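Local coordinates for protein hydroxylase (Rhodococcus sp., PDB 2OR0) that probably acts as a flavin-dependent hydroxylase of the acyl-CoA dehydrogenase fold, inserting one oxygen atom from molecular oxygen with reduced flavin as co-donor, at residues Pro242-Phe254 and Ala316-Ile329. Residues are numbered along the deposited sequence; the frame is centred on the assembly and turned at random.
Sequences PEPLFNMPYSCMF and ADRFYDKVDAGKEI
The start of helix 250-277 and the C-terminal end of helix 292-324, two helices of the acyl-CoA dehydrogenase-type C-terminal bundle, meet where Met248, in the loop leading into the first, lies on Phe319 and Tyr320 of the second. Met248, a selenomethionine, is bent at both chi2 and chi3, and this double bend brings SE to 3.5 Å from the backbone N of Tyr320 while CE settles 3.7 Å from CB of Phe319 and also nears the carbonyl O of Ala316. The joint shows how a loop entering a helix can pack on a neighbouring helix through apolar contacts, for no direct hydrogen bond links the two segments. At Pro249, the N-cap residue, ring atom CG rests against both CD2 of Phe319 (3.8 Å) and CD1 of Ile329 (3.7 Å), and Ile329 CG2 lies over the centre of one Phe319 face. One turn on, Cys252 brings CB to the edge of that ring, close to its plane, with SG in an oblique sulfur-aromatic contact 5.1 Å from the centroid.

Nearer the helix end, which closes in a Schellman motif at Gly326, Val323 CG1 stands 3.7 Å from CB of Asn247 and also touches the carbonyl O of Pro244. Tyr320, its CG anti to the backbone N (chi1 -173°), extends its ring past Pro244, whose CB is 3.8 Å from CE1. A water in the plane of the Tyr320 ring bridges Tyr320 OH to the backbone N of Leu245, 2.9 Å from that nitrogen. A leucine in place of Tyr320 would probably leave this water without its phenol partner and Pro244 with less aromatic surface to pack on. Pro78 of helix 78-91 touches Met248, Ala316 and Tyr320, joining a third helix to the contact.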
loop_
_atom_site.group_PDB
_atom_site.type_symbol
_atom_site.label_atom_id
_atom_site.label_comp_id
_atom_site.label_asym_id
_atom_site.label_seq_id
_atom_site.Cartn_x
_atom_site.Cartn_y
_atom_site.Cartn_z
ATOM N N PRO A 242 -0.696 16.939 17.678
ATOM C CA PRO A 242 0.690 17.396 17.834
ATOM C C PRO A 242 1.758 16.517 17.141
ATOM O O PRO A 242 2.855 16.996 16.877
ATOM C CB PRO A 242 0.904 17.352 19.353
ATOM C CG PRO A 242 0.043 16.205 19.810
ATOM C CD PRO A 242 -1.189 16.252 18.895
ATOM N N GLU A 243 1.449 15.256 16.856
ATOM C CA GLU A 243 2.458 14.338 16.343
ATOM C C GLU A 243 2.812 14.634 14.868
ATOM O O GLU A 243 1.907 14.702 14.021
ATOM C CB GLU A 243 1.996 12.887 16.512
ATOM C CG GLU A 243 1.560 12.503 17.920
ATOM C CD GLU A 243 0.058 12.675 18.182
ATOM O OE1 GLU A 243 -0.622 13.475 17.503
ATOM O OE2 GLU A 243 -0.440 12.013 19.102
ATOM N N PRO A 244 4.118 14.819 14.558
ATOM C CA PRO A 244 4.467 15.104 13.164
ATOM C C PRO A 244 4.015 13.993 12.200
ATOM O O PRO A 244 3.626 14.301 11.090
ATOM C CB PRO A 244 5.990 15.246 13.189
ATOM C CG PRO A 244 6.300 15.657 14.635
ATOM C CD PRO A 244 5.319 14.807 15.422
ATOM N N LEU A 245 4.034 12.735 12.646
ATOM C CA LEU A 245 3.579 11.636 11.807
ATOM C C LEU A 245 2.198 11.946 11.215
ATOM O O LEU A 245 2.002 11.861 9.990
ATOM C CB LEU A 245 3.557 10.314 12.561
ATOM C CG LEU A 245 2.855 9.181 11.784
ATOM C CD1 LEU A 245 3.632 8.767 10.492
ATOM C CD2 LEU A 245 2.637 8.019 12.701
ATOM N N PHE A 246 1.269 12.361 12.076
ATOM C CA PHE A 246 -0.117 12.554 11.662
ATOM C C PHE A 246 -0.345 13.823 10.907
ATOM O O PHE A 246 -1.453 14.076 10.445
ATOM C CB PHE A 246 -1.070 12.414 12.852
ATOM C CG PHE A 246 -1.016 11.076 13.470
ATOM C CD1 PHE A 246 -1.176 9.933 12.683
ATOM C CD2 PHE A 246 -0.768 10.927 14.827
ATOM C CE1 PHE A 246 -1.113 8.674 13.243
ATOM C CE2 PHE A 246 -0.710 9.662 15.391
ATOM C CZ PHE A 246 -0.880 8.528 14.587
ATOM N N ASN A 247 0.705 14.617 10.740
ATOM C CA ASN A 247 0.582 15.790 9.903
ATOM C C ASN A 247 1.276 15.666 8.557
ATOM O O ASN A 247 1.419 16.650 7.839
ATOM C CB ASN A 247 1.016 17.047 10.649
ATOM C CG ASN A 247 0.086 17.373 11.801
ATOM O OD1 ASN A 247 -0.881 18.112 11.623
ATOM N ND2 ASN A 247 0.367 16.813 12.980
HETATM N N MSE A 248 1.709 14.452 8.231
HETATM C CA MSE A 248 2.329 14.164 6.909
HETATM C C MSE A 248 1.317 14.327 5.750
HETATM O O MSE A 248 0.119 14.164 5.957
HETATM C CB MSE A 248 2.917 12.749 6.914
HETATM C CG MSE A 248 4.147 12.581 7.816
HETATM SE SE MSE A 248 5.735 13.317 6.989
HETATM C CE MSE A 248 5.951 11.991 5.498
ATOM N N PRO A 249 1.791 14.681 4.524
ATOM C CA PRO A 249 0.825 14.735 3.424
ATOM C C PRO A 249 0.214 13.365 3.119
ATOM O O PRO A 249 0.938 12.363 3.103
ATOM C CB PRO A 249 1.674 15.208 2.235
ATOM C CG PRO A 249 2.894 15.897 2.889
ATOM C CD PRO A 249 3.151 15.061 4.081
ATOM N N TYR A 250 -1.102 13.337 2.851
ATOM C CA TYR A 250 -1.808 12.113 2.440
ATOM C C TYR A 250 -1.180 11.514 1.156
ATOM O O TYR A 250 -1.005 10.312 1.074
ATOM C CB TYR A 250 -3.315 12.405 2.222
ATOM C CG TYR A 250 -4.157 11.225 1.729
ATOM C CD1 TYR A 250 -4.774 10.341 2.624
ATOM C CD2 TYR A 250 -4.352 11.014 0.363
ATOM C CE1 TYR A 250 -5.555 9.260 2.157
ATOM C CE2 TYR A 250 -5.139 9.958 -0.102
ATOM C CZ TYR A 250 -5.725 9.093 0.790
ATOM O OH TYR A 250 -6.493 8.064 0.274
ATOM N N SER A 251 -0.834 12.367 0.201
ATOM C CA SER A 251 -0.248 11.931 -1.052
ATOM C C SER A 251 1.134 11.304 -0.908
ATOM O O SER A 251 1.604 10.621 -1.820
ATOM C CB SER A 251 -0.191 13.063 -2.061
ATOM O OG SER A 251 0.748 14.066 -1.697
ATOM N N CYS A 252 1.791 11.549 0.223
ATOM C CA CYS A 252 2.975 10.814 0.553
ATOM C C CYS A 252 2.617 9.506 1.254
ATOM O O CYS A 252 3.064 8.429 0.820
ATOM C CB CYS A 252 3.943 11.655 1.406
ATOM S SG CYS A 252 5.457 10.747 1.853
HETATM N N MSE A 253 1.806 9.569 2.313
HETATM C CA MSE A 253 1.629 8.409 3.186
HETATM C C MSE A 253 0.820 7.261 2.544
HETATM O O MSE A 253 1.113 6.061 2.769
HETATM C CB MSE A 253 0.966 8.832 4.515
HETATM C CG MSE A 253 1.819 9.798 5.363
HETATM SE SE MSE A 253 3.534 8.977 5.869
HETATM C CE MSE A 253 2.970 7.436 6.793
ATOM N N PHE A 254 -0.222 7.626 1.801
ATOM C CA PHE A 254 -1.118 6.610 1.238
ATOM C C PHE A 254 -0.349 5.776 0.197
ATOM O O PHE A 254 -0.265 4.575 0.345
ATOM C CB PHE A 254 -2.453 7.233 0.725
ATOM C CG PHE A 254 -3.213 6.363 -0.271
ATOM C CD1 PHE A 254 -3.629 5.078 0.056
ATOM C CD2 PHE A 254 -3.520 6.859 -1.537
ATOM C CE1 PHE A 254 -4.309 4.297 -0.882
ATOM C CE2 PHE A 254 -4.214 6.091 -2.468
ATOM C CZ PHE A 254 -4.604 4.818 -2.133
ATOM N N ALA A 316 10.017 10.799 2.272
ATOM C CA ALA A 316 9.341 10.721 3.563
ATOM C C ALA A 316 10.215 11.288 4.704
ATOM O O ALA A 316 9.692 11.988 5.569
ATOM C CB ALA A 316 8.914 9.282 3.876
ATOM N N ASP A 317 11.527 10.969 4.700
ATOM C CA ASP A 317 12.489 11.531 5.673
ATOM C C ASP A 317 12.429 13.045 5.708
ATOM O O ASP A 317 12.391 13.662 6.782
ATOM C CB ASP A 317 13.916 11.231 5.252
ATOM C CG ASP A 317 14.382 9.882 5.633
ATOM O OD1 ASP A 317 13.779 9.202 6.483
ATOM O OD2 ASP A 317 15.417 9.505 5.055
ATOM N N ARG A 318 12.493 13.621 4.513
ATOM C CA ARG A 318 12.562 15.055 4.308
ATOM C C ARG A 318 11.250 15.736 4.643
ATOM O O ARG A 318 11.255 16.805 5.271
ATOM C CB ARG A 318 12.971 15.360 2.881
ATOM C CG ARG A 318 13.023 16.825 2.511
ATOM C CD ARG A 318 13.878 17.036 1.210
ATOM N NE ARG A 318 13.672 15.900 0.300
ATOM C CZ ARG A 318 12.650 15.799 -0.560
ATOM N NH1 ARG A 318 12.528 14.720 -1.326
ATOM N NH2 ARG A 318 11.754 16.781 -0.660
ATOM N N PHE A 319 10.134 15.131 4.217
ATOM C CA PHE A 319 8.807 15.647 4.566
ATOM C C PHE A 319 8.648 15.615 6.093
ATOM O O PHE A 319 8.166 16.577 6.691
ATOM C CB PHE A 319 7.708 14.807 3.892
ATOM C CG PHE A 319 7.454 15.150 2.424
ATOM C CD1 PHE A 319 8.339 15.942 1.689
ATOM C CD2 PHE A 319 6.326 14.617 1.763
ATOM C CE1 PHE A 319 8.103 16.238 0.327
ATOM C CE2 PHE A 319 6.076 14.911 0.413
ATOM C CZ PHE A 319 6.963 15.719 -0.303
ATOM N N TYR A 320 9.035 14.511 6.714
ATOM C CA TYR A 320 8.936 14.411 8.163
ATOM C C TYR A 320 9.741 15.528 8.850
ATOM O O TYR A 320 9.247 16.121 9.794
ATOM C CB TYR A 320 9.389 13.051 8.671
ATOM C CG TYR A 320 9.136 12.853 10.164
ATOM C CD1 TYR A 320 7.955 12.264 10.613
ATOM C CD2 TYR A 320 10.090 13.249 11.125
ATOM C CE1 TYR A 320 7.708 12.089 11.971
ATOM C CE2 TYR A 320 9.865 13.051 12.500
ATOM C CZ TYR A 320 8.671 12.481 12.908
ATOM O OH TYR A 320 8.419 12.286 14.245
ATOM N N ASP A 321 10.958 15.794 8.357
ATOM C CA ASP A 321 11.819 16.859 8.897
ATOM C C ASP A 321 11.172 18.227 8.830
ATOM O O ASP A 321 11.181 18.948 9.829
ATOM C CB ASP A 321 13.191 16.892 8.209
ATOM C CG ASP A 321 14.118 15.822 8.734
ATOM O OD1 ASP A 321 13.854 15.309 9.848
ATOM O OD2 ASP A 321 15.111 15.481 8.037
ATOM N N LYS A 322 10.623 18.580 7.666
ATOM C CA LYS A 322 9.842 19.805 7.538
ATOM C C LYS A 322 8.639 19.872 8.486
ATOM O O LYS A 322 8.420 20.902 9.131
ATOM C CB LYS A 322 9.409 20.031 6.082
ATOM C CG LYS A 322 10.565 20.391 5.198
ATOM C CD LYS A 322 10.198 20.511 3.734
ATOM C CE LYS A 322 11.370 21.132 2.948
ATOM N NZ LYS A 322 12.643 20.316 3.088
ATOM N N VAL A 323 7.864 18.791 8.585
ATOM C CA VAL A 323 6.723 18.753 9.512
ATOM C C VAL A 323 7.168 18.874 10.997
ATOM O O VAL A 323 6.572 19.634 11.753
ATOM C CB VAL A 323 5.812 17.516 9.302
ATOM C CG1 VAL A 323 4.686 17.517 10.291
ATOM C CG2 VAL A 323 5.239 17.494 7.874
ATOM N N ASP A 324 8.212 18.144 11.383
ATOM C CA ASP A 324 8.786 18.248 12.733
ATOM C C ASP A 324 9.241 19.677 13.047
ATOM O O ASP A 324 9.093 20.121 14.168
ATOM C CB ASP A 324 9.953 17.272 12.905
ATOM C CG ASP A 324 10.215 16.901 14.364
ATOM O OD1 ASP A 324 9.482 17.339 15.274
ATOM O OD2 ASP A 324 11.167 16.143 14.612
ATOM N N ALA A 325 9.775 20.375 12.043
ATOM C CA ALA A 325 10.237 21.766 12.149
ATOM C C ALA A 325 9.131 22.822 12.010
ATOM O O ALA A 325 9.403 24.030 12.050
ATOM C CB ALA A 325 11.323 22.027 11.098
ATOM N N GLY A 326 7.893 22.375 11.820
ATOM C CA GLY A 326 6.781 23.284 11.592
ATOM C C GLY A 326 6.858 24.057 10.288
ATOM O O GLY A 326 6.258 25.135 10.163
ATOM N N LYS A 327 7.599 23.525 9.316
ATOM C CA LYS A 327 7.696 24.160 7.996
ATOM C C LYS A 327 6.656 23.538 7.061
ATOM O O LYS A 327 6.392 22.327 7.125
ATOM C CB LYS A 327 9.113 24.057 7.416
ATOM C CG LYS A 327 9.443 25.215 6.441
ATOM C CD LYS A 327 10.830 25.109 5.795
ATOM C CE LYS A 327 11.334 26.489 5.292
ATOM N NZ LYS A 327 10.831 26.926 3.936
ATOM N N GLU A 328 6.043 24.371 6.227
ATOM C CA GLU A 328 4.944 23.935 5.353
ATOM C C GLU A 328 5.496 23.157 4.144
ATOM O O GLU A 328 6.456 23.600 3.493
ATOM C CB GLU A 328 4.130 25.148 4.877
ATOM C CG GLU A 328 2.899 24.846 4.007
ATOM C CD GLU A 328 1.570 25.062 4.749
ATOM O OE1 GLU A 328 1.426 24.582 5.910
ATOM O OE2 GLU A 328 0.664 25.710 4.160
ATOM N N ILE A 329 4.907 21.994 3.865
ATOM C CA ILE A 329 5.213 21.274 2.609
ATOM C C ILE A 329 4.379 21.824 1.431
ATOM O O ILE A 329 3.148 21.791 1.464
ATOM C CB ILE A 329 5.082 19.720 2.761
ATOM C CG1 ILE A 329 6.052 19.211 3.833
ATOM C CG2 ILE A 329 5.340 19.008 1.393
ATOM C CD1 ILE A 329 5.628 17.929 4.442
HETATM O O HOH W 1 5.529 11.564 14.889
#